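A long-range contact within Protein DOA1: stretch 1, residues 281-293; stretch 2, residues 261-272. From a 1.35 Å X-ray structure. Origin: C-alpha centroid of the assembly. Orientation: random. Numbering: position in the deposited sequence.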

ATOM      1  N   ILE A 281      -0.106   8.913   6.537  1.00  6.80           N
ATOM      2  CA  ILE A 281       0.493   7.926   7.442  1.00  7.45           C
ATOM      3  C   ILE A 281       1.708   7.341   6.733  1.00  7.31           C
ATOM      4  O   ILE A 281       1.654   7.052   5.535  1.00  7.45           O
ATOM      5  CB  ILE A 281      -0.471   6.771   7.741  1.00  7.20           C
ATOM      6  CG1 ILE A 281      -1.862   7.293   8.096  1.00  8.77           C
ATOM      7  CG2 ILE A 281       0.100   5.898   8.835  1.00  7.68           C
ATOM      8  CD1 ILE A 281      -2.989   6.273   7.935  1.00  9.84           C
ATOM      9  N   VAL A 282       2.805   7.175   7.484  1.00  6.03           N
ATOM     10  CA  VAL A 282       4.084   6.763   6.935  1.00  7.42           C
ATOM     11  C   VAL A 282       4.709   5.650   7.785  1.00  6.46           C
ATOM     12  O   VAL A 282       4.806   5.770   9.003  1.00  7.49           O
ATOM     13  CB  VAL A 282       5.091   7.951   6.895  1.00  8.38           C
ATOM     14  CG1 VAL A 282       6.377   7.539   6.207  1.00  8.52           C
ATOM     15  CG2 VAL A 282       4.478   9.149   6.212  1.00  8.24           C
ATOM     16  N   GLY A 283       5.104   4.560   7.133  1.00  7.11           N
ATOM     17  CA  GLY A 283       5.837   3.493   7.789  1.00  6.35           C
ATOM     18  C   GLY A 283       7.260   3.425   7.249  1.00  5.78           C
ATOM     19  O   GLY A 283       7.474   3.371   6.049  1.00  7.20           O
ATOM     20  N   SER A 284       8.242   3.359   8.147  1.00  6.15           N
ATOM     21  CA  SER A 284       9.636   3.448   7.754  1.00  7.25           C
ATOM     22  C   SER A 284      10.567   2.460   8.458  1.00  7.21           C
ATOM     23  O   SER A 284      10.187   1.738   9.412  1.00  7.43           O
ATOM     24  CB  SER A 284      10.137   4.886   7.895  1.00  9.22           C
ATOM     25  OG  SER A 284       9.796   5.424   9.141  1.00 13.14           O
ATOM     26  N   SER A 285      11.802   2.420   7.977  1.00  6.93           N
ATOM     27  CA  SER A 285      12.771   1.451   8.451  1.00  6.68           C
ATOM     28  C   SER A 285      13.338   1.741   9.849  1.00  8.74           C
ATOM     29  O   SER A 285      14.037   0.904  10.417  1.00 10.10           O
ATOM     30  CB  SER A 285      13.935   1.383   7.472  1.00  8.36           C
ATOM     31  OG  SER A 285      14.564   2.638   7.354  1.00  8.02           O
ATOM     32  N   ASP A 286      13.045   2.925  10.385  1.00  8.29           N
ATOM     33  CA  ASP A 286      13.449   3.241  11.753  1.00 11.28           C
ATOM     34  C   ASP A 286      12.449   2.675  12.760  1.00 11.35           C
ATOM     35  O   ASP A 286      12.498   2.985  13.940  1.00 11.31           O
ATOM     36  CB  ASP A 286      13.624   4.746  11.942  1.00  8.78           C
ATOM     37  CG  ASP A 286      12.395   5.538  11.569  1.00  9.46           C
ATOM     38  OD1 ASP A 286      11.402   4.957  11.132  1.00 10.27           O
ATOM     39  OD2 ASP A 286      12.442   6.771  11.711  1.00 13.54           O
ATOM     40  N   ASN A 287      11.496   1.901  12.250  1.00  8.63           N
ATOM     41  CA  ASN A 287      10.511   1.158  13.046  1.00  8.45           C
ATOM     42  C   ASN A 287       9.388   2.033  13.564  1.00  8.51           C
ATOM     43  O   ASN A 287       8.608   1.622  14.422  1.00  8.65           O
ATOM     44  CB  ASN A 287      11.156   0.396  14.208  1.00  9.26           C
ATOM     45  CG  ASN A 287      12.406  -0.387  13.793  1.00  8.88           C
ATOM     46  OD1 ASN A 287      12.651  -0.701  12.610  1.00 10.27           O
ATOM     47  ND2 ASN A 287      13.200  -0.727  14.782  1.00 14.56           N
ATOM     48  N   LEU A 288       9.304   3.238  13.027  1.00  7.50           N
ATOM     49  CA  LEU A 288       8.282   4.186  13.399  1.00 10.01           C
ATOM     50  C   LEU A 288       7.148   4.265  12.373  1.00  7.53           C
ATOM     51  O   LEU A 288       7.358   4.112  11.161  1.00  7.76           O
ATOM     52  CB  LEU A 288       8.890   5.586  13.537  1.00 10.62           C
ATOM     53  CG  LEU A 288       9.868   5.753  14.684  1.00  9.62           C
ATOM     54  CD1 LEU A 288      10.514   7.104  14.597  1.00 11.91           C
ATOM     55  CD2 LEU A 288       9.162   5.503  16.034  1.00 12.15           C
ATOM     56  N   VAL A 289       5.975   4.564  12.897  1.00  7.16           N
ATOM     57  CA  VAL A 289       4.877   5.103  12.114  1.00  7.79           C
ATOM     58  C   VAL A 289       4.839   6.612  12.396  1.00  8.14           C
ATOM     59  O   VAL A 289       5.022   7.047  13.540  1.00  9.57           O
ATOM     60  CB  VAL A 289       3.549   4.430  12.526  1.00  8.01           C
ATOM     61  CG1 VAL A 289       2.408   5.071  11.791  1.00  9.77           C
ATOM     62  CG2 VAL A 289       3.579   2.914  12.272  1.00 10.40           C
ATOM     63  N   ARG A 290       4.609   7.408  11.360  1.00  8.79           N
ATOM     64  CA  ARG A 290       4.419   8.853  11.539  1.00  7.14           C
ATOM     65  C   ARG A 290       3.131   9.295  10.862  1.00  5.43           C
ATOM     66  O   ARG A 290       2.671   8.666   9.917  1.00  7.79           O
ATOM     67  CB  ARG A 290       5.597   9.633  10.949  1.00  7.95           C
ATOM     68  CG  ARG A 290       6.932   9.452  11.663  1.00  8.68           C
ATOM     69  CD  ARG A 290       7.973  10.204  10.870  1.00  9.96           C
ATOM     70  NE  ARG A 290       9.286  10.233  11.503  1.00 11.17           N
ATOM     71  CZ  ARG A 290      10.200   9.266  11.423  1.00 11.42           C
ATOM     72  NH1 ARG A 290       9.934   8.122  10.795  1.00 10.83           N
ATOM     73  NH2 ARG A 290      11.388   9.438  11.989  1.00 12.72           N
ATOM     74  N   ILE A 291       2.514  10.342  11.402  1.00  7.04           N
ATOM     75  CA  ILE A 291       1.357  10.960  10.782  1.00  7.01           C
ATOM     76  C   ILE A 291       1.732  12.398  10.502  1.00  7.36           C
ATOM     77  O   ILE A 291       2.310  13.061  11.369  1.00  8.06           O
ATOM     78  CB  ILE A 291       0.141  10.885  11.689  1.00 10.78           C
ATOM     79  CG1 ILE A 291      -0.196   9.413  11.957  1.00 13.75           C
ATOM     80  CG2 ILE A 291      -1.024  11.590  11.068  1.00  9.20           C
ATOM     81  CD1 ILE A 291      -1.276   9.254  12.907  1.00 16.34           C
ATOM     82  N   PHE A 292       1.496  12.829   9.275  1.00  6.20           N
ATOM     83  CA  PHE A 292       1.699  14.218   8.859  1.00  6.42           C
ATOM     84  C   PHE A 292       0.359  14.862   8.520  1.00  7.12           C
ATOM     85  O   PHE A 292      -0.531  14.186   8.035  1.00  7.45           O
ATOM     86  CB  PHE A 292       2.613  14.257   7.621  1.00  8.12           C
ATOM     87  CG  PHE A 292       4.034  13.929   7.929  1.00  9.12           C
ATOM     88  CD1 PHE A 292       4.445  12.612   8.012  1.00  9.81           C
ATOM     89  CD2 PHE A 292       4.952  14.932   8.154  1.00  9.32           C
ATOM     90  CE1 PHE A 292       5.754  12.303   8.328  1.00 11.49           C
ATOM     91  CE2 PHE A 292       6.263  14.624   8.483  1.00 10.16           C
ATOM     92  CZ  PHE A 292       6.659  13.318   8.574  1.00 10.24           C
ATOM     93  N   SER A 293       0.245  16.172   8.750  1.00  7.77           N
ATOM     94  CA  SER A 293      -0.975  16.898   8.495  1.00  8.95           C
ATOM     95  C   SER A 293      -0.700  18.279   7.935  1.00  9.54           C
ATOM     96  O   SER A 293       0.315  18.900   8.251  1.00  9.32           O
ATOM     97  CB  SER A 293      -1.775  17.023   9.788  1.00  9.37           C
ATOM     98  OG  SER A 293      -3.050  17.593   9.545  1.00  9.76           O
TER
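Stretch 2 (261-272) VITLPAISIWSV

Stretch 2 enters as the end of a strand, 261-263, passes through a loop from L264 to S268, and re-forms as strand 269-272, which pairs with strand 281-284 of stretch 1. The two strands run antiparallel, their N-to-C directions 155° apart and their axes approaching to 4.7 Å. Stretch 1 itself folds back: after S284 a type I turn to N287 reverses the chain, and the strand carrying R290 and F292 returns beside 281-284, with V282 N donating to R290 O and R290 N to V282 O, both at 2.9 Å. In the loop, L264 meets side chains from both arms of this hairpin, whereas I262 of the earlier strand meets only F292 on the returning one.

Backbone pairing sets the register. V282 faces V272 as a non-hydrogen-bonded pair, CA to CA 4.6 Å, and G283 faces S271 as a hydrogen-bonded one, with G283 N donating to S271 O at 2.8 Å and S271 N to G283 O at 3.3 Å. One residue is then skipped: S284 pairs with I269, CA to CA 4.3 Å, leaving W270 as the extra residue of a beta bulge. W270 has phi/psi of -84/-34, far from extended values, and its N also donates to G283 O at 2.9 Å, so a single carbonyl accepts two consecutive amides. Past the bulge, S285 N reaches S268 O at 2.9 Å. Two CA-H...O contacts supplement the ladder, V272 CA to I281 O at 3.1 Å and V282 CA to S271 O at 3.4 Å.

Apolar packing gathers on the face of the sheet that carries V282, S284, I269 and V272. V282 CG1 lies 3.4 Å from I269 CG2 and 4.0 Å from L264 CD1, while V282 CG2 comes within 4.1 Å of V272 CG1. From the returning strand, F292 CZ touches I262 CG2 and L264 CD2, each at 3.9 Å. The two neighbours use the ring differently: I262 CD1 sits over its face, 4.3 Å from the centroid, whereas L264 CD2 lies at its edge. The same L264 CD2 covers one face of the R290 guanidinium, 3.8 Å from R290 NE, and P265 CD approaches R290 NH2 to 3.7 Å.

Polar side chains order the turn against the loop. S285, in rotamer p, points toward stretch 2 and accepts a hydrogen bond at OG from S268 N at 2.9 Å; with its own amide bonded to S268 O, it engages both backbone polar groups of that residue. Its OG is also 3.5 Å from A266 CB. D286 braces the hairpin from within: OD2 receives R290 NH1 at 3.0 Å and forms a salt bridge with R290 NH2 at 2.9 Å, while OD1 accepts from S284 OG at 2.6 Å. A266 CB packs close by, 3.7 Å from D286 CG and 3.9 Å from S284 CB.

The rule to read here is economical: a short ladder fixes register, a bulge adjusts it, and a serine carries the pairing into the loop.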

ATOM      1  N   VAL A 261       8.820  17.762  -0.480  1.00  6.67           N
ATOM      2  CA  VAL A 261       9.680  16.624  -0.167  1.00  8.09           C
ATOM      3  C   VAL A 261       9.910  16.623   1.323  1.00  8.40           C
ATOM      4  O   VAL A 261      10.417  17.592   1.890  1.00 10.04           O
ATOM      5  CB  VAL A 261      11.023  16.715  -0.874  1.00  7.66           C
ATOM      6  CG1 VAL A 261      11.947  15.545  -0.472  1.00 10.84           C
ATOM      7  CG2 VAL A 261      10.830  16.776  -2.368  1.00  7.95           C
ATOM      8  N   ILE A 262       9.529  15.522   1.945  1.00  6.86           N
ATOM      9  CA  ILE A 262       9.748  15.290   3.367  1.00  7.03           C
ATOM     10  C   ILE A 262      10.844  14.237   3.516  1.00  7.63           C
ATOM     11  O   ILE A 262      10.740  13.113   3.004  1.00  9.45           O
ATOM     12  CB  ILE A 262       8.475  14.758   4.057  1.00  8.38           C
ATOM     13  CG1 ILE A 262       7.335  15.774   3.980  1.00  9.09           C
ATOM     14  CG2 ILE A 262       8.728  14.440   5.519  1.00 10.00           C
ATOM     15  CD1 ILE A 262       5.986  15.212   4.308  1.00 13.62           C
ATOM     16  N   THR A 263      11.931  14.621   4.152  1.00  8.71           N
ATOM     17  CA  THR A 263      13.067  13.752   4.322  1.00  9.88           C
ATOM     18  C   THR A 263      13.090  13.274   5.758  1.00  9.00           C
ATOM     19  O   THR A 263      13.006  14.064   6.681  1.00 11.49           O
ATOM     20  CB  THR A 263      14.363  14.461   3.987  1.00 10.80           C
ATOM     21  OG1 THR A 263      14.314  14.914   2.630  1.00 12.02           O
ATOM     22  CG2 THR A 263      15.541  13.509   4.156  1.00 13.23           C
ATOM     23  N   LEU A 264      13.155  11.962   5.924  1.00  8.24           N
ATOM     24  CA  LEU A 264      13.135  11.334   7.240  1.00  7.48           C
ATOM     25  C   LEU A 264      14.433  10.604   7.558  1.00  7.64           C
ATOM     26  O   LEU A 264      15.111  10.145   6.643  1.00  8.79           O
ATOM     27  CB  LEU A 264      11.993  10.325   7.280  1.00 10.18           C
ATOM     28  CG  LEU A 264      10.591  10.938   7.107  1.00 11.41           C
ATOM     29  CD1 LEU A 264       9.556   9.859   7.051  1.00 13.06           C
ATOM     30  CD2 LEU A 264      10.247  11.877   8.235  1.00 13.72           C
ATOM     31  N   PRO A 265      14.759  10.477   8.866  1.00  7.87           N
ATOM     32  CA  PRO A 265      16.011   9.833   9.291  1.00 10.15           C
ATOM     33  C   PRO A 265      15.850   8.307   9.347  1.00 11.60           C
ATOM     34  O   PRO A 265      16.046   7.676  10.396  1.00 14.05           O
ATOM     35  CB  PRO A 265      16.263  10.431  10.688  1.00 15.77           C
ATOM     36  CG  PRO A 265      14.862  10.674  11.229  1.00 17.93           C
ATOM     37  CD  PRO A 265      14.029  11.069  10.010  1.00 14.69           C
ATOM     38  N   ALA A 266      15.506   7.733   8.204  1.00  9.09           N
ATOM     39  CA  ALA A 266      15.347   6.303   8.055  1.00  7.57           C
ATOM     40  C   ALA A 266      15.886   5.902   6.708  1.00  7.44           C
ATOM     41  O   ALA A 266      15.667   6.592   5.723  1.00  9.52           O
ATOM     42  CB  ALA A 266      13.872   5.953   8.149  1.00 10.07           C
ATOM     43  N   ILE A 267      16.584   4.776   6.620  1.00  8.46           N
ATOM     44  CA  ILE A 267      17.234   4.418   5.367  1.00  7.95           C
ATOM     45  C   ILE A 267      16.217   4.093   4.257  1.00  6.53           C
ATOM     46  O   ILE A 267      16.544   4.265   3.081  1.00  7.55           O
ATOM     47  CB  ILE A 267      18.258   3.265   5.497  1.00  9.54           C
ATOM     48  CG1 ILE A 267      17.592   1.974   5.976  1.00  8.95           C
ATOM     49  CG2 ILE A 267      19.460   3.707   6.375  1.00  9.36           C
ATOM     50  CD1 ILE A 267      18.555   0.810   6.059  1.00 13.29           C
ATOM     51  N   SER A 268      15.026   3.631   4.635  1.00  7.94           N
ATOM     52  CA  SER A 268      13.968   3.276   3.674  1.00  7.30           C
ATOM     53  C   SER A 268      12.612   3.696   4.174  1.00  5.78           C
ATOM     54  O   SER A 268      12.274   3.449   5.352  1.00  7.77           O
ATOM     55  CB  SER A 268      13.912   1.752   3.493  1.00  8.93           C
ATOM     56  OG  SER A 268      15.167   1.210   3.124  1.00  8.21           O
ATOM     57  N   ILE A 269      11.798   4.289   3.303  1.00  5.96           N
ATOM     58  CA  ILE A 269      10.408   4.587   3.648  1.00  6.73           C
ATOM     59  C   ILE A 269       9.523   3.596   2.870  1.00  5.47           C
ATOM     60  O   ILE A 269       9.495   3.646   1.652  1.00  7.03           O
ATOM     61  CB  ILE A 269      10.002   6.026   3.278  1.00  7.17           C
ATOM     62  CG1 ILE A 269      11.110   7.020   3.625  1.00  7.29           C
ATOM     63  CG2 ILE A 269       8.658   6.369   3.987  1.00  6.96           C
ATOM     64  CD1 ILE A 269      11.573   6.976   5.066  1.00  9.89           C
ATOM     65  N   TRP A 270       8.902   2.650   3.585  1.00  5.29           N
ATOM     66  CA  TRP A 270       8.250   1.519   2.948  1.00  5.12           C
ATOM     67  C   TRP A 270       6.829   1.749   2.463  1.00  5.18           C
ATOM     68  O   TRP A 270       6.392   1.120   1.501  1.00  7.52           O
ATOM     69  CB  TRP A 270       8.256   0.305   3.877  1.00  7.63           C
ATOM     70  CG  TRP A 270       9.605  -0.171   4.192  1.00  7.76           C
ATOM     71  CD1 TRP A 270      10.226  -0.155   5.402  1.00  7.04           C
ATOM     72  CD2 TRP A 270      10.530  -0.740   3.263  1.00  9.00           C
ATOM     73  NE1 TRP A 270      11.495  -0.679   5.286  1.00  7.29           N
ATOM     74  CE2 TRP A 270      11.704  -1.042   3.981  1.00  7.29           C
ATOM     75  CE3 TRP A 270      10.483  -1.001   1.896  1.00 10.81           C
ATOM     76  CZ2 TRP A 270      12.818  -1.607   3.380  1.00  8.34           C
ATOM     77  CZ3 TRP A 270      11.595  -1.583   1.293  1.00  8.88           C
ATOM     78  CH2 TRP A 270      12.756  -1.848   2.032  1.00  9.66           C
ATOM     79  N   SER A 271       6.089   2.570   3.198  1.00  5.82           N
ATOM     80  CA  SER A 271       4.656   2.638   2.965  1.00  7.04           C
ATOM     81  C   SER A 271       4.067   3.976   3.385  1.00  6.20           C
ATOM     82  O   SER A 271       4.508   4.609   4.357  1.00  6.79           O
ATOM     83  CB  SER A 271       3.982   1.519   3.775  1.00  7.83           C
ATOM     84  OG  SER A 271       2.572   1.500   3.551  1.00  8.43           O
ATOM     85  N   VAL A 272       3.101   4.417   2.596  1.00  5.52           N
ATOM     86  CA  VAL A 272       2.230   5.536   2.942  1.00  5.43           C
ATOM     87  C   VAL A 272       0.779   5.160   2.721  1.00  6.81           C
ATOM     88  O   VAL A 272       0.450   4.279   1.894  1.00  7.46           O
ATOM     89  CB  VAL A 272       2.527   6.793   2.094  1.00  6.84           C
ATOM     90  CG1 VAL A 272       3.871   7.400   2.500  1.00 10.05           C
ATOM     91  CG2 VAL A 272       2.564   6.441   0.594  1.00 10.59           C
TER